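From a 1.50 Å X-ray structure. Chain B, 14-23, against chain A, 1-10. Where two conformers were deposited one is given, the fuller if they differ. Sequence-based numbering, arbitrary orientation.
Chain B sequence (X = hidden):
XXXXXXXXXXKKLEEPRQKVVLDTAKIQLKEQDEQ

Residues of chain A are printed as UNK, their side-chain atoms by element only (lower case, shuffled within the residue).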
# COMPACT_ATOMS: atom_id res chain seq x y z
N GLU B 14 11.32 -0.30 -5.30
CA GLU B 14 12.42 -0.85 -4.52
C GLU B 14 11.90 -1.32 -3.17
O GLU B 14 10.89 -0.82 -2.66
CB GLU B 14 13.46 0.27 -4.29
CG GLU B 14 14.10 0.62 -5.64
CD GLU B 14 14.96 1.83 -5.62
OE1 GLU B 14 14.96 2.57 -4.69
OE2 GLU B 14 15.64 2.07 -6.63
N GLU B 15 12.59 -2.30 -2.59
CA GLU B 15 12.07 -2.92 -1.37
C GLU B 15 11.75 -1.93 -0.24
O GLU B 15 10.71 -2.11 0.43
CB GLU B 15 13.06 -4.04 -0.94
CG GLU B 15 12.49 -4.99 0.08
CD GLU B 15 12.63 -4.46 1.47
OE1 GLU B 15 13.55 -3.61 1.71
OE2 GLU B 15 11.75 -4.81 2.30
N PRO B 16 12.58 -0.93 0.07
CA PRO B 16 12.21 0.01 1.17
C PRO B 16 10.92 0.77 0.90
O PRO B 16 10.16 1.06 1.85
CB PRO B 16 13.42 0.94 1.29
CG PRO B 16 14.53 0.13 0.78
CD PRO B 16 13.95 -0.68 -0.39
N ARG B 17 10.67 1.10 -0.38
CA ARG B 17 9.40 1.76 -0.69
C ARG B 17 8.24 0.77 -0.68
O ARG B 17 7.10 1.16 -0.37
CB ARG B 17 9.47 2.50 -2.02
CG ARG B 17 10.52 3.59 -1.94
CD ARG B 17 10.50 4.46 -3.15
NE ARG B 17 11.52 5.53 -3.15
CZ ARG B 17 11.37 6.73 -2.53
NH1 ARG B 17 10.29 7.00 -1.76
NH2 ARG B 17 12.31 7.66 -2.67
N GLN B 18 8.46 -0.50 -1.03
CA GLN B 18 7.37 -1.49 -0.78
C GLN B 18 6.99 -1.50 0.69
O GLN B 18 5.80 -1.61 1.04
CB GLN B 18 7.80 -2.92 -1.19
CG GLN B 18 7.99 -3.09 -2.70
CD GLN B 18 8.36 -4.54 -3.04
OE1 GLN B 18 8.83 -5.29 -2.17
NE2 GLN B 18 8.22 -4.90 -4.27
N LYS B 19 8.00 -1.46 1.58
CA LYS B 19 7.72 -1.47 3.02
C LYS B 19 6.95 -0.22 3.43
O LYS B 19 6.06 -0.30 4.30
CB LYS B 19 9.02 -1.58 3.82
CG LYS B 19 8.79 -1.82 5.30
CD LYS B 19 8.39 -3.27 5.56
CE LYS B 19 9.17 -3.88 6.75
NZ LYS B 19 8.53 -3.57 8.06
N VAL B 20 7.22 0.94 2.77
CA VAL B 20 6.39 2.14 3.04
C VAL B 20 4.93 1.84 2.76
O VAL B 20 4.05 2.22 3.54
CB VAL B 20 6.87 3.34 2.20
CG1 VAL B 20 5.82 4.48 2.27
CG2 VAL B 20 8.23 3.85 2.71
N VAL B 21 4.64 1.16 1.66
CA VAL B 21 3.25 0.87 1.29
C VAL B 21 2.63 -0.09 2.28
O VAL B 21 1.51 0.14 2.74
CB VAL B 21 3.16 0.37 -0.16
CG1 VAL B 21 1.69 0.03 -0.54
CG2 VAL B 21 3.70 1.39 -1.16
N LEU B 22 3.35 -1.16 2.66
CA LEU B 22 2.83 -2.10 3.67
C LEU B 22 2.55 -1.34 4.97
O LEU B 22 1.50 -1.53 5.58
CB LEU B 22 3.90 -3.14 3.92
CG LEU B 22 3.62 -4.09 5.10
CD1 LEU B 22 2.28 -4.82 4.95
CD2 LEU B 22 4.86 -5.08 5.22
N ASP B 23 3.50 -0.50 5.43
CA ASP B 23 3.31 0.18 6.71
C ASP B 23 2.16 1.18 6.63
O ASP B 23 1.46 1.39 7.62
CB ASP B 23 4.61 0.92 7.10
CG ASP B 23 5.70 0.00 7.57
OD1 ASP B 23 5.41 -1.19 7.80
OD2 ASP B 23 6.85 0.53 7.76
N UNK A 1 6.92 -11.38 2.88
CA UNK A 1 7.24 -10.73 1.65
C UNK A 1 6.32 -9.54 1.57
O UNK A 1 5.13 -9.65 1.93
o UNK A 1 7.05 -8.98 -2.07
o UNK A 1 5.45 -10.53 -1.44
c UNK A 1 6.65 -10.10 -1.51
c UNK A 1 7.07 -11.65 0.46
c UNK A 1 7.66 -11.04 -0.83
N UNK A 2 6.81 -8.40 1.07
CA UNK A 2 6.04 -7.16 1.26
C UNK A 2 4.73 -7.18 0.53
O UNK A 2 3.73 -6.68 1.07
c UNK A 2 6.85 -5.95 0.78
n UNK A 2 9.10 -5.22 1.11
c UNK A 2 8.02 -5.69 1.68
o UNK A 2 7.96 -5.96 2.89
N UNK A 3 4.69 -7.73 -0.68
CA UNK A 3 3.45 -7.62 -1.45
C UNK A 3 2.41 -8.55 -0.84
O UNK A 3 1.27 -8.14 -0.54
c UNK A 3 4.55 -6.79 -3.56
c UNK A 3 2.32 -8.12 -3.68
c UNK A 3 3.68 -7.90 -2.94
c UNK A 3 4.93 -6.99 -5.09
N UNK A 4 2.82 -9.78 -0.49
CA UNK A 4 1.86 -10.71 0.11
C UNK A 4 1.34 -10.15 1.44
O UNK A 4 0.13 -10.23 1.74
c UNK A 4 3.70 -12.78 2.52
c UNK A 4 2.50 -12.11 0.26
c UNK A 4 3.77 -12.18 1.06
o UNK A 4 4.81 -12.89 3.15
o UNK A 4 2.58 -13.15 3.03
N UNK A 5 2.22 -9.54 2.25
CA UNK A 5 1.76 -9.00 3.52
C UNK A 5 0.82 -7.82 3.31
O UNK A 5 -0.12 -7.61 4.10
c UNK A 5 3.86 -9.77 4.78
o UNK A 5 4.92 -8.50 6.47
c UNK A 5 5.10 -9.22 5.44
o UNK A 5 6.25 -9.47 4.92
c UNK A 5 2.94 -8.58 4.38
N UNK A 6 1.04 -7.05 2.23
CA UNK A 6 0.16 -5.91 1.96
C UNK A 6 -1.20 -6.38 1.52
O UNK A 6 -2.22 -5.83 1.95
c UNK A 6 0.80 -4.99 0.89
c UNK A 6 -0.09 -3.77 0.58
o UNK A 6 2.00 -4.48 1.46
N UNK A 7 -1.25 -7.40 0.65
CA UNK A 7 -2.52 -8.00 0.28
C UNK A 7 -3.31 -8.39 1.53
O UNK A 7 -4.51 -8.09 1.65
c UNK A 7 -1.16 -9.90 -2.84
c UNK A 7 -1.77 -8.77 -1.98
c UNK A 7 -2.31 -9.22 -0.64
c UNK A 7 -3.64 -9.93 -0.80
N UNK A 8 -2.66 -9.09 2.49
CA UNK A 8 -3.36 -9.57 3.70
C UNK A 8 -4.01 -8.43 4.47
O UNK A 8 -5.17 -8.53 4.89
c UNK A 8 -2.36 -10.36 4.57
c UNK A 8 -2.96 -10.84 5.84
o UNK A 8 -1.92 -11.48 3.80
N UNK A 9 -3.28 -7.32 4.65
CA UNK A 9 -3.85 -6.17 5.34
C UNK A 9 -4.96 -5.56 4.50
O UNK A 9 -6.03 -5.19 5.03
c UNK A 9 -3.36 -3.82 6.27
c UNK A 9 -1.70 -5.74 6.63
c UNK A 9 -2.75 -5.13 5.70
N UNK A 10 -4.69 -5.34 3.23
CA UNK A 10 -5.70 -4.68 2.38
C UNK A 10 -7.03 -5.45 2.30
O UNK A 10 -8.09 -4.83 2.14
c UNK A 10 -4.04 -3.38 0.93
s UNK A 10 -3.56 -2.95 -0.73
c UNK A 10 -5.15 -4.43 0.98
c UNK A 10 -4.96 -1.93 -1.20

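Position 1 of chain A carries three carbons, the last bearing two oxygens, a carboxylate at the end of a three-carbon chain. One of these oxygens comes within 4.1 Å of OE1 of Q18(B), its closest approach to chain B. The residue is E1(A). Its carboxylate turns back on its own chain, where OE1 accepts a hydrogen bond from the backbone N of position 3 (3.0 Å) and OE2 one from the backbone N of position 4 (2.9 Å), tying up amides at the start of the helix.

Position 2 has two side-chain carbons, the second carrying one oxygen and one nitrogen: a short carboxamide on a CA-to-CB bond that points toward chain B. The nitrogen lies 2.9 Å from OE2 of E15(B) and 3.3 Å from OE1 of Q18(B). This is N2(A). Hydrogen placement makes ND2 the donor in both contacts, with N-H...acceptor angles of 166° to E15(B) and 160° to Q18(B), so the two bonds use both amide hydrogens.

Position 3 shows four carbons, forked at the first, with one arm two carbons long. The end of that arm comes within 4.0 Å of NE2 of Q18(B), a packing contact. The pattern is isoleucine, I3(A), and the atom is CD1.

Position 4 again has three carbons ending in two oxygens, and its side chain makes no contact with the chain B stretch; its nearest approach is a carboxylate oxygen 8.1 Å from CD2 of L22(B). It is E4(A), whose OE2 accepts a hydrogen bond from N of E1(A) at 2.6 Å.

Position 5 has the same atoms, but its CA-to-CB bond points toward chain B and one oxygen approaches CD2 of L22(B) to 3.6 Å. It is E5(A); OE1 accepts a hydrogen bond from N of E1(A) at 2.9 Å, while OE2 is the atom near the leucine.

Position 6 has a first carbon bearing one oxygen and one carbon, a hydroxyl and a methyl on the same carbon. The oxygen is 3.4 Å from CA of L22(B), and the methyl is 4.3 Å from CG1 of V21(B). The residue is threonine. In T6(A), OG1 donates to the backbone O of N2(A) at 2.8 Å, so the hydroxyl is satisfied within its own helix.

Position 7 repeats the four-carbon fork, but its CA-to-CB bond points away from chain B: I7(A). Position 8, one carbon carrying an oxygen and a carbon, also makes no contact and is T8(A). Position 9 has three carbons, two on the first, and meets CD1 of L22(B) at 4.4 Å; it is V9(A), touching through CG2. Position 10 is an unbranched run of two carbons, sulfur and carbon; its sulfur is 6.0 Å from CG1 of V21(B), out of contact; it is M10(A).

The helices run nearly parallel, at 13° with axes 9.2 Å apart at closest approach, and 430 Å² is buried in total. N2(A) enters as a knob among E15(B), Q18(B), K19(B) and L22(B), its two hydrogen bonds fixing the amide there. One turn on, the backbones draw closer, with CA of L22(B) 5.0 Å from CA of T6(A), and L22(B) packs against E5(A), T6(A) and V9(A).

Chain A (1-10) ENIEETITVM
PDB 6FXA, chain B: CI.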